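Local atomic coordinates of nucleoporin 53 (Pichia guilliermondii, PDB entry 3P3D), a protein that probably serves as a structural constituent of the nuclear pore complex, with predicted roles in phospholipid and nucleic acid binding, here represented by its RNA recognition motif domain. Residues Leu8-Phe13 with Ile67-Pro72. Residues are numbered along the deposited sequence; the frame is centred on the assembly and turned at random.
Unlike the reference sequence in segment 8-13: L8 (reference Ser).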
loop_
_atom_site.group_PDB
_atom_site.type_symbol
_atom_site.label_atom_id
_atom_site.label_comp_id
_atom_site.label_asym_id
_atom_site.label_seq_id
_atom_site.Cartn_x
_atom_site.Cartn_y
_atom_site.Cartn_z
ATOM N N LEU A 8 6.681 -9.566 2.906
ATOM C CA LEU A 8 7.123 -8.490 1.959
ATOM C C LEU A 8 6.012 -7.527 1.519
ATOM O O LEU A 8 6.279 -6.588 0.778
ATOM C CB LEU A 8 7.784 -9.061 0.678
ATOM C CG LEU A 8 8.822 -10.173 0.850
ATOM C CD1 LEU A 8 9.640 -10.325 -0.403
ATOM C CD2 LEU A 8 9.712 -9.952 2.105
ATOM N N ALA A 9 4.788 -7.774 1.953
ATOM C CA ALA A 9 3.652 -6.931 1.603
ATOM C C ALA A 9 3.203 -6.168 2.823
ATOM O O ALA A 9 3.452 -6.572 3.957
ATOM C CB ALA A 9 2.493 -7.756 1.058
ATOM N N ILE A 10 2.521 -5.059 2.562
ATOM C CA ILE A 10 1.974 -4.235 3.611
ATOM C C ILE A 10 0.542 -3.981 3.241
ATOM O O ILE A 10 0.173 -4.082 2.051
ATOM C CB ILE A 10 2.770 -2.879 3.760
ATOM C CG1 ILE A 10 2.662 -2.006 2.510
ATOM C CG2 ILE A 10 4.238 -3.143 4.088
ATOM C CD1 ILE A 10 3.423 -0.695 2.579
ATOM N N LEU A 11 -0.255 -3.648 4.250
ATOM C CA LEU A 11 -1.548 -3.002 4.035
ATOM C C LEU A 11 -1.498 -1.489 4.324
ATOM O O LEU A 11 -1.143 -1.102 5.424
ATOM C CB LEU A 11 -2.568 -3.667 4.920
ATOM C CG LEU A 11 -2.825 -5.134 4.542
ATOM C CD1 LEU A 11 -3.568 -5.839 5.650
ATOM C CD2 LEU A 11 -3.586 -5.216 3.236
ATOM N N VAL A 12 -1.819 -0.639 3.343
ATOM C CA VAL A 12 -1.959 0.805 3.595
ATOM C C VAL A 12 -3.433 1.152 3.652
ATOM O O VAL A 12 -4.219 0.655 2.863
ATOM C CB VAL A 12 -1.205 1.722 2.566
ATOM C CG1 VAL A 12 0.248 1.311 2.418
ATOM C CG2 VAL A 12 -1.859 1.693 1.228
ATOM N N PHE A 13 -3.817 2.009 4.590
ATOM C CA PHE A 13 -5.239 2.253 4.835
ATOM C C PHE A 13 -5.549 3.615 5.442
ATOM O O PHE A 13 -4.673 4.279 5.976
ATOM C CB PHE A 13 -5.801 1.142 5.754
ATOM C CG PHE A 13 -5.193 1.108 7.152
ATOM C CD1 PHE A 13 -5.746 1.844 8.178
ATOM C CD2 PHE A 13 -4.090 0.329 7.435
ATOM C CE1 PHE A 13 -5.207 1.824 9.439
ATOM C CE2 PHE A 13 -3.540 0.296 8.731
ATOM C CZ PHE A 13 -4.095 1.039 9.720
ATOM N N ILE A 67 0.055 -3.787 -0.762
ATOM C CA ILE A 67 1.168 -3.414 -1.642
ATOM C C ILE A 67 2.286 -4.402 -1.375
ATOM O O ILE A 67 2.597 -4.666 -0.240
ATOM C CB ILE A 67 1.707 -2.002 -1.306
ATOM C CG1 ILE A 67 0.617 -0.937 -1.440
ATOM C CG2 ILE A 67 2.913 -1.672 -2.144
ATOM C CD1 ILE A 67 1.158 0.474 -1.170
ATOM N N THR A 68 2.910 -4.920 -2.416
ATOM C CA THR A 68 3.906 -5.946 -2.256
ATOM C C THR A 68 5.171 -5.464 -2.931
ATOM O O THR A 68 5.145 -5.094 -4.109
ATOM C CB THR A 68 3.404 -7.282 -2.871
ATOM O OG1 THR A 68 2.076 -7.525 -2.395
ATOM C CG2 THR A 68 4.307 -8.492 -2.478
ATOM N N TYR A 69 6.271 -5.473 -2.173
ATOM C CA TYR A 69 7.591 -5.111 -2.660
ATOM C C TYR A 69 8.463 -6.351 -3.060
ATOM O O TYR A 69 8.022 -7.467 -2.878
ATOM C CB TYR A 69 8.293 -4.308 -1.556
ATOM C CG TYR A 69 7.618 -2.998 -1.229
ATOM C CD1 TYR A 69 7.789 -1.879 -2.046
ATOM C CD2 TYR A 69 6.807 -2.867 -0.097
ATOM C CE1 TYR A 69 7.175 -0.667 -1.741
ATOM C CE2 TYR A 69 6.211 -1.656 0.217
ATOM C CZ TYR A 69 6.395 -0.565 -0.615
ATOM O OH TYR A 69 5.754 0.617 -0.323
ATOM N N ASP A 70 9.674 -6.125 -3.604
ATOM C CA ASP A 70 10.672 -7.186 -3.974
ATOM C C ASP A 70 11.491 -7.724 -2.812
ATOM O O ASP A 70 12.230 -8.724 -2.997
ATOM C CB ASP A 70 11.815 -6.638 -4.844
ATOM C CG ASP A 70 11.365 -6.060 -6.122
ATOM O OD1 ASP A 70 12.223 -5.435 -6.817
ATOM O OD2 ASP A 70 10.163 -6.235 -6.429
ATOM N N ASN A 71 11.504 -7.012 -1.682
ATOM C CA ASN A 71 12.535 -7.264 -0.671
ATOM C C ASN A 71 12.094 -6.869 0.722
ATOM O O ASN A 71 11.176 -6.087 0.860
ATOM C CB ASN A 71 13.832 -6.550 -1.063
ATOM C CG ASN A 71 13.761 -5.058 -0.879
ATOM O OD1 ASN A 71 14.220 -4.524 0.127
ATOM N ND2 ASN A 71 13.190 -4.379 -1.839
ATOM N N PRO A 72 12.711 -7.440 1.760
ATOM C CA PRO A 72 12.280 -7.102 3.121
ATOM C C PRO A 72 12.517 -5.659 3.507
ATOM O O PRO A 72 11.699 -5.078 4.222
ATOM C CB PRO A 72 13.122 -8.026 4.017
ATOM C CG PRO A 72 13.491 -9.149 3.168
ATOM C CD PRO A 72 13.552 -8.645 1.738
#
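I10 and I67 form an antiparallel hydrogen-bonded pair, a worked example of how two central strands of an RRM sheet, 9-13 and 64-68, are joined. I10 N donates to I67 O at 2.8 Å, and I67 N returns an equally short bond to I10 O, each nearly straight. On the same face the two isoleucines lie side by side: chi1 of 64° sets I10 CG1 3.9 Å from I67 CB, and an extended chi2 (-179°) carries I10 CD1 to the Y69 ring edge, 3.8 Å from CE2. V12 CG1 meets I67 CD1 obliquely at 3.8 Å. F27 of helix 20-27 and A78 of helix 72-79 cover this buried side, where Y69 OH is hydrogen-bonded to F27 O.

The other face is more open: A9 CB lies 3.5 Å from T68 OG1, which is hydrogen-bonded to E35 OE2. Just beyond T68, Y69 N donates a longer but straight hydrogen bond (3.2 Å, 169°) to L8 O. L8, though solvent-exposed, lies broadly over the turn, CD1 against the D70-N71 backbone and CD2 4.0 Å from P72 CG. Directional backbone bonds thus set the register and apolar contact does the rest, while T68 and Y69 spend their hydroxyls outside the pair.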